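Local structure of aggregation suppressing protein (Salmonella enterica subsp. enterica serovar Typhimurium, 4ZJ9) at residues 59-71 with 78-90. The protein is a small heat shock protein of the Hsp20 family that probably acts as a chaperone, keeping other proteins from aggregating under stress. Residues are numbered along the deposited sequence; the frame is centred on the assembly and turned at random.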
ATOM      1  N   LEU A  59     -13.672  -0.902   7.873  1.00 32.18           N
ATOM      2  CA  LEU A  59     -13.389  -0.733   6.470  1.00 32.52           C
ATOM      3  C   LEU A  59     -11.891  -0.539   6.333  1.00 29.68           C
ATOM      4  O   LEU A  59     -11.274   0.304   7.018  1.00 31.00           O
ATOM      5  CB  LEU A  59     -14.120   0.513   5.945  1.00 37.03           C
ATOM      6  CG  LEU A  59     -13.718   0.935   4.551  1.00 35.96           C
ATOM      7  CD1 LEU A  59     -14.184  -0.093   3.536  1.00 35.75           C
ATOM      8  CD2 LEU A  59     -14.328   2.310   4.322  1.00 41.26           C
ATOM      9  N   THR A  60     -11.289  -1.321   5.463  1.00 31.97           N
ATOM     10  CA  THR A  60      -9.869  -1.153   5.160  1.00 28.01           C
ATOM     11  C   THR A  60      -9.683  -0.847   3.696  1.00 26.50           C
ATOM     12  O   THR A  60     -10.067  -1.642   2.820  1.00 32.92           O
ATOM     13  CB  THR A  60      -9.109  -2.488   5.530  1.00 32.37           C
ATOM     14  OG1 THR A  60      -9.276  -2.698   6.931  1.00 36.44           O
ATOM     15  CG2 THR A  60      -7.644  -2.391   5.248  1.00 35.53           C
ATOM     16  N   VAL A  61      -9.061   0.298   3.412  1.00 26.28           N
ATOM     17  CA  VAL A  61      -8.812   0.668   2.041  1.00 27.39           C
ATOM     18  C   VAL A  61      -7.300   0.636   1.773  1.00 27.78           C
ATOM     19  O   VAL A  61      -6.516   1.175   2.541  1.00 29.37           O
ATOM     20  CB  VAL A  61      -9.354   2.073   1.754  1.00 28.67           C
ATOM     21  CG1 VAL A  61      -9.275   2.396   0.260  1.00 30.65           C
ATOM     22  CG2 VAL A  61     -10.788   2.154   2.210  1.00 31.90           C
ATOM     23  N   SER A  62      -6.930  -0.009   0.660  1.00 28.64           N
ATOM     24  CA  SER A  62      -5.509  -0.122   0.236  1.00 28.30           C
ATOM     25  C   SER A  62      -5.107   1.194  -0.453  1.00 31.81           C
ATOM     26  O   SER A  62      -5.633   1.503  -1.516  1.00 32.66           O
ATOM     27  CB  SER A  62      -5.277  -1.265  -0.740  1.00 30.77           C
ATOM     28  OG  SER A  62      -3.849  -1.381  -1.036  1.00 32.40           O
ATOM     29  N   VAL A  63      -4.241   1.980   0.191  1.00 30.70           N
ATOM     30  CA  VAL A  63      -3.880   3.283  -0.315  1.00 32.31           C
ATOM     31  C   VAL A  63      -2.342   3.485  -0.184  1.00 31.56           C
ATOM     32  O   VAL A  63      -1.885   4.422   0.482  1.00 32.38           O
ATOM     33  CB  VAL A  63      -4.652   4.426   0.363  1.00 31.42           C
ATOM     34  CG1 VAL A  63      -6.095   4.474  -0.168  1.00 37.18           C
ATOM     35  CG2 VAL A  63      -4.561   4.292   1.840  1.00 33.22           C
ATOM     36  N   PRO A  64      -1.539   2.619  -0.861  1.00 30.37           N
ATOM     37  CA  PRO A  64      -0.083   2.735  -0.643  1.00 29.26           C
ATOM     38  C   PRO A  64       0.407   4.012  -1.307  1.00 32.53           C
ATOM     39  O   PRO A  64      -0.124   4.396  -2.368  1.00 30.87           O
ATOM     40  CB  PRO A  64       0.452   1.485  -1.303  1.00 31.75           C
ATOM     41  CG  PRO A  64      -0.579   1.081  -2.331  1.00 33.40           C
ATOM     42  CD  PRO A  64      -1.877   1.451  -1.667  1.00 33.47           C
ATOM     43  N   GLY A  65       1.360   4.688  -0.669  1.00 34.91           N
ATOM     44  CA  GLY A  65       1.861   5.959  -1.176  1.00 37.54           C
ATOM     45  C   GLY A  65       1.010   7.199  -0.987  1.00 36.24           C
ATOM     46  O   GLY A  65       1.411   8.330  -1.346  1.00 37.10           O
ATOM     47  N   TRP A  66      -0.197   7.012  -0.494  1.00 34.46           N
ATOM     48  CA  TRP A  66      -1.096   8.166  -0.230  1.00 36.52           C
ATOM     49  C   TRP A  66      -0.719   8.843   1.076  1.00 36.07           C
ATOM     50  O   TRP A  66      -0.401   8.134   2.059  1.00 35.85           O
ATOM     51  CB  TRP A  66      -2.563   7.711  -0.201  1.00 34.71           C
ATOM     52  CG  TRP A  66      -3.089   7.391  -1.539  1.00 32.10           C
ATOM     53  CD1 TRP A  66      -2.942   6.241  -2.224  1.00 34.57           C
ATOM     54  CD2 TRP A  66      -3.850   8.267  -2.358  1.00 30.42           C
ATOM     55  NE1 TRP A  66      -3.563   6.323  -3.417  1.00 35.41           N
ATOM     56  CE2 TRP A  66      -4.151   7.569  -3.526  1.00 33.62           C
ATOM     57  CE3 TRP A  66      -4.272   9.582  -2.213  1.00 36.34           C
ATOM     58  CZ2 TRP A  66      -4.861   8.122  -4.556  1.00 37.44           C
ATOM     59  CZ3 TRP A  66      -4.991  10.153  -3.251  1.00 42.53           C
ATOM     60  CH2 TRP A  66      -5.293   9.409  -4.413  1.00 37.51           C
ATOM     61  N   LYS A  67      -0.728  10.188   1.069  1.00 37.92           N
ATOM     62  CA  LYS A  67      -0.476  11.014   2.254  1.00 39.04           C
ATOM     63  C   LYS A  67      -1.799  11.447   2.927  1.00 37.27           C
ATOM     64  O   LYS A  67      -2.864  11.454   2.309  1.00 40.33           O
ATOM     65  CB  LYS A  67       0.361  12.248   1.916  1.00 47.16           C
ATOM     66  CG  LYS A  67       1.812  11.975   1.489  1.00 53.01           C
ATOM     67  CD  LYS A  67       2.493  13.259   1.035  1.00 63.35           C
ATOM     68  N   GLU A  68      -1.712  11.799   4.208  1.00 42.00           N
ATOM     69  CA  GLU A  68      -2.917  12.106   4.976  1.00 47.12           C
ATOM     70  C   GLU A  68      -3.588  13.302   4.355  1.00 45.71           C
ATOM     71  O   GLU A  68      -4.797  13.337   4.198  1.00 46.62           O
ATOM     72  CB  GLU A  68      -2.673  12.285   6.491  1.00 49.48           C
ATOM     73  CG  GLU A  68      -1.973  13.566   6.939  1.00 59.65           C
ATOM     74  CD  GLU A  68      -1.562  13.573   8.448  1.00 64.20           C
ATOM     75  OE1 GLU A  68      -2.046  12.742   9.249  1.00 58.50           O
ATOM     76  OE2 GLU A  68      -0.719  14.414   8.846  1.00 71.25           O
ATOM     77  N   GLU A  69      -2.814  14.250   3.896  1.00 48.83           N
ATOM     78  CA  GLU A  69      -3.438  15.438   3.246  1.00 54.59           C
ATOM     79  C   GLU A  69      -4.181  15.161   1.916  1.00 50.03           C
ATOM     80  O   GLU A  69      -4.936  15.995   1.453  1.00 49.57           O
ATOM     81  CB  GLU A  69      -2.413  16.576   3.028  1.00 63.55           C
ATOM     82  CG  GLU A  69      -1.233  16.210   2.151  1.00 65.96           C
ATOM     83  CD  GLU A  69      -0.080  15.626   2.947  1.00 73.30           C
ATOM     84  OE1 GLU A  69      -0.285  15.123   4.100  1.00 68.28           O
ATOM     85  OE2 GLU A  69       1.040  15.668   2.399  1.00 86.30           O
ATOM     86  N   GLU A  70      -3.936  14.011   1.282  1.00 41.67           N
ATOM     87  CA  GLU A  70      -4.609  13.675   0.004  1.00 39.20           C
ATOM     88  C   GLU A  70      -5.914  12.902   0.211  1.00 42.01           C
ATOM     89  O   GLU A  70      -6.664  12.622  -0.792  1.00 41.41           O
ATOM     90  CB  GLU A  70      -3.690  12.769  -0.815  1.00 41.63           C
ATOM     91  CG  GLU A  70      -2.308  13.346  -1.108  1.00 45.40           C
ATOM     92  CD  GLU A  70      -1.459  12.389  -1.951  1.00 52.40           C
ATOM     93  OE1 GLU A  70      -0.985  11.379  -1.371  1.00 47.05           O
ATOM     94  OE2 GLU A  70      -1.262  12.606  -3.182  1.00 52.16           O
ATOM     95  N   LEU A  71      -6.218  12.590   1.481  1.00 50.22           N
ATOM     96  CA  LEU A  71      -7.329  11.719   1.820  1.00 44.66           C
ATOM     97  C   LEU A  71      -8.364  12.436   2.633  1.00 49.94           C
ATOM     98  O   LEU A  71      -8.018  13.176   3.548  1.00 49.10           O
ATOM     99  CB  LEU A  71      -6.838  10.445   2.551  1.00 43.19           C
ATOM    100  CG  LEU A  71      -5.924   9.510   1.759  1.00 44.17           C
ATOM    101  CD1 LEU A  71      -5.268   8.442   2.649  1.00 42.57           C
ATOM    102  CD2 LEU A  71      -6.686   8.871   0.608  1.00 44.40           C
ATOM    103  N   GLY A  78     -26.134  10.518   5.173  1.00 62.98           N
ATOM    104  CA  GLY A  78     -26.134   9.100   5.520  1.00 64.90           C
ATOM    105  C   GLY A  78     -25.117   8.218   4.795  1.00 55.14           C
ATOM    106  O   GLY A  78     -25.066   7.024   5.054  1.00 59.48           O
ATOM    107  N   ASN A  79     -24.356   8.778   3.855  1.00 53.89           N
ATOM    108  CA  ASN A  79     -23.254   8.025   3.229  1.00 55.20           C
ATOM    109  C   ASN A  79     -21.858   8.511   3.706  1.00 48.19           C
ATOM    110  O   ASN A  79     -21.632   9.679   3.944  1.00 46.74           O
ATOM    111  CB  ASN A  79     -23.404   7.983   1.684  1.00 58.46           C
ATOM    112  CG  ASN A  79     -24.823   7.542   1.245  1.00 67.25           C
ATOM    113  OD1 ASN A  79     -25.306   6.462   1.605  1.00 62.78           O
ATOM    114  ND2 ASN A  79     -25.490   8.390   0.481  1.00 73.29           N
ATOM    115  N   LEU A  80     -20.961   7.538   3.851  1.00 46.79           N
ATOM    116  CA  LEU A  80     -19.539   7.729   4.167  1.00 44.00           C
ATOM    117  C   LEU A  80     -18.830   7.786   2.852  1.00 44.76           C
ATOM    118  O   LEU A  80     -18.918   6.823   2.064  1.00 46.22           O
ATOM    119  CB  LEU A  80     -19.004   6.525   4.938  1.00 45.74           C
ATOM    120  CG  LEU A  80     -17.485   6.508   5.133  1.00 47.00           C
ATOM    121  CD1 LEU A  80     -17.028   7.748   5.899  1.00 49.87           C
ATOM    122  CD2 LEU A  80     -17.103   5.254   5.872  1.00 47.94           C
ATOM    123  N   ASN A  81     -18.108   8.890   2.637  1.00 41.64           N
ATOM    124  CA  ASN A  81     -17.408   9.140   1.404  1.00 44.90           C
ATOM    125  C   ASN A  81     -15.940   9.246   1.734  1.00 43.05           C
ATOM    126  O   ASN A  81     -15.553   9.984   2.656  1.00 41.25           O
ATOM    127  CB  ASN A  81     -17.898  10.409   0.725  1.00 48.52           C
ATOM    128  CG  ASN A  81     -19.336  10.284   0.246  1.00 56.66           C
ATOM    129  OD1 ASN A  81     -19.749   9.236  -0.341  1.00 57.24           O
ATOM    130  ND2 ASN A  81     -20.120  11.332   0.498  1.00 69.15           N
ATOM    131  N   ILE A  82     -15.157   8.449   1.044  1.00 42.32           N
ATOM    132  CA  ILE A  82     -13.716   8.462   1.182  1.00 44.14           C
ATOM    133  C   ILE A  82     -13.151   8.920  -0.152  1.00 44.03           C
ATOM    134  O   ILE A  82     -13.308   8.243  -1.156  1.00 44.73           O
ATOM    135  CB  ILE A  82     -13.152   7.054   1.455  1.00 46.34           C
ATOM    136  CG1 ILE A  82     -13.907   6.280   2.542  1.00 50.25           C
ATOM    137  CG2 ILE A  82     -11.611   7.131   1.688  1.00 49.94           C
ATOM    138  CD1 ILE A  82     -13.823   6.850   3.916  1.00 59.88           C
ATOM    139  N   THR A  83     -12.452  10.045  -0.153  1.00 44.41           N
ATOM    140  CA  THR A  83     -11.962  10.648  -1.390  1.00 48.56           C
ATOM    141  C   THR A  83     -10.471  10.803  -1.355  1.00 47.20           C
ATOM    142  O   THR A  83      -9.920  11.359  -0.426  1.00 47.19           O
ATOM    143  CB  THR A  83     -12.539  12.061  -1.571  1.00 50.63           C
ATOM    144  OG1 THR A  83     -13.957  11.993  -1.434  1.00 60.23           O
ATOM    145  CG2 THR A  83     -12.174  12.621  -2.933  1.00 55.45           C
ATOM    146  N   GLY A  84      -9.819  10.345  -2.391  1.00 46.85           N
ATOM    147  CA  GLY A  84      -8.410  10.544  -2.558  1.00 43.65           C
ATOM    148  C   GLY A  84      -8.222  11.455  -3.730  1.00 50.18           C
ATOM    149  O   GLY A  84      -8.670  11.154  -4.864  1.00 50.67           O
ATOM    150  N   LYS A  85      -7.558  12.576  -3.464  1.00 46.19           N
ATOM    151  CA  LYS A  85      -7.282  13.537  -4.511  1.00 54.86           C
ATOM    152  C   LYS A  85      -5.805  13.812  -4.489  1.00 57.37           C
ATOM    153  O   LYS A  85      -5.286  14.492  -3.595  1.00 51.18           O
ATOM    154  CB  LYS A  85      -8.123  14.827  -4.438  1.00 58.91           C
ATOM    155  CG  LYS A  85      -9.458  14.659  -5.182  1.00 71.73           C
ATOM    156  CD  LYS A  85     -10.347  15.886  -5.005  1.00 84.18           C
ATOM    157  CE  LYS A  85     -11.843  15.573  -5.091  1.00 91.33           C
ATOM    158  NZ  LYS A  85     -12.670  16.729  -4.629  1.00100.23           N
ATOM    159  N   HIS A  86      -5.171  13.213  -5.492  1.00 68.23           N
ATOM    160  CA  HIS A  86      -3.745  13.129  -5.573  1.00 85.82           C
ATOM    161  C   HIS A  86      -3.210  14.433  -6.123  1.00 93.09           C
ATOM    162  O   HIS A  86      -3.709  15.045  -7.093  1.00 88.49           O
ATOM    163  CB  HIS A  86      -3.233  11.844  -6.303  1.00 88.00           C
ATOM    164  CG  HIS A  86      -3.212  11.947  -7.789  1.00 99.18           C
ATOM    165  ND1 HIS A  86      -4.348  12.151  -8.541  1.00107.66           N
ATOM    166  CD2 HIS A  86      -2.187  11.878  -8.668  1.00107.48           C
ATOM    167  CE1 HIS A  86      -4.026  12.216  -9.819  1.00111.95           C
ATOM    168  NE2 HIS A  86      -2.719  12.053  -9.924  1.00112.48           N
ATOM    169  N   THR A  87      -2.148  14.806  -5.446  1.00104.84           N
ATOM    170  CA  THR A  87      -1.642  16.141  -5.381  1.00124.67           C
ATOM    171  C   THR A  87      -1.385  16.803  -6.732  1.00130.82           C
ATOM    172  O   THR A  87      -1.148  16.142  -7.769  1.00129.01           O
ATOM    173  CB  THR A  87      -0.339  16.139  -4.544  1.00125.25           C
ATOM    174  OG1 THR A  87      -0.649  15.754  -3.203  1.00126.36           O
ATOM    175  CG2 THR A  87       0.342  17.516  -4.507  1.00127.58           C
ATOM    176  N   GLU A  88      -1.465  18.134  -6.663  1.00127.20           N
ATOM    177  CA  GLU A  88      -0.985  19.044  -7.688  1.00128.18           C
ATOM    178  C   GLU A  88       0.250  18.484  -8.349  1.00114.08           C
ATOM    179  O   GLU A  88       1.234  18.182  -7.687  1.00 94.23           O
ATOM    180  CB  GLU A  88      -0.648  20.409  -7.076  1.00131.65           C
ATOM    181  N   GLU A  89       0.184  18.358  -9.666  1.00115.84           N
ATOM    182  CA  GLU A  89       1.199  17.634 -10.384  1.00106.64           C
ATOM    183  C   GLU A  89       2.598  18.227 -10.168  1.00 91.68           C
ATOM    184  O   GLU A  89       2.827  19.334  -9.640  1.00 74.53           O
ATOM    185  CB  GLU A  89       0.843  17.461 -11.889  1.00115.40           C
ATOM    186  CG  GLU A  89      -0.165  16.348 -12.203  1.00117.80           C
ATOM    187  CD  GLU A  89       0.307  14.962 -11.763  1.00117.08           C
ATOM    188  OE1 GLU A  89       1.442  14.590 -12.169  1.00110.68           O
ATOM    189  OE2 GLU A  89      -0.445  14.254 -11.024  1.00102.07           O
ATOM    190  N   THR A  90       3.521  17.401 -10.595  1.00 85.28           N
ATOM    191  CA  THR A  90       4.905  17.572 -10.411  1.00 83.67           C
ATOM    192  C   THR A  90       5.491  17.292 -11.837  1.00 78.62           C
ATOM    193  O   THR A  90       4.994  16.419 -12.563  1.00 75.03           O
ATOM    194  CB  THR A  90       5.353  16.544  -9.344  1.00 82.91           C
ATOM    195  OG1 THR A  90       6.781  16.496  -9.265  1.00 94.32           O
ATOM    196  CG2 THR A  90       4.825  15.130  -9.658  1.00 80.82           C
TER
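The crossover from one sheet of the alpha-crystallin beta-sandwich to the other is made here: the chain leaves strand 56-62, runs through a type II turn from Val63 to Trp66 and a short 3-10 segment, and enters the other sheet beside Gly84 and Lys85. Leu71 and Gly84 form an antiparallel non-hydrogen-bonded pair, and just beyond it Lys85 N donates to Glu70 O over 2.8 Å (165° at the hydrogen). Gly84 CA lies 3.2 Å from the same Glu70 O, a CA-H...O contact that supplements the bond.

Beyond the end of strand 79-84 the Glu70 side chain takes over the contact. With CG beside the backbone N (chi1 -57°) and the chain extended beyond it, the side chain runs out to Thr87. There Glu70 OE2 takes Thr87 N on its anti lone pair at 3.3 Å, while Thr87 OG1 donates from above the carboxylate plane at 3.2 Å; Thr87 is poorly ordered, so these two bonds are placed with less certainty. The other carboxylate oxygen, Glu70 OE1, accepts Lys67 N at 2.7 Å, again through the anti lone pair, and forms a salt bridge with Lys104. Donors on both oxygens restrict rotation of the carboxylate, and Lys104 would probably stabilise its negative charge.

Trp66 brings its six-membered ring against the Gly84 backbone and the His86 side chain: Gly84, having no side chain, lets Trp66 CZ3 come within 3.5 Å of its CA, and Trp66 CH2 reaches His86 CB at 3.7 Å. Lys85 N lies at the ring edge, near its plane. Deeper in the sandwich, Leu59 CD2 meets Leu80 CD2 at 4.3 Å and also touches Ile82 between the sheets. Phe107, on the neighbouring strand 107-112, stacks edge-to-face with Trp66, whereas strand 128-134 pairs with Leu59 and Val61, and Gly65 hydrogen-bonds to the second subunit's backbone.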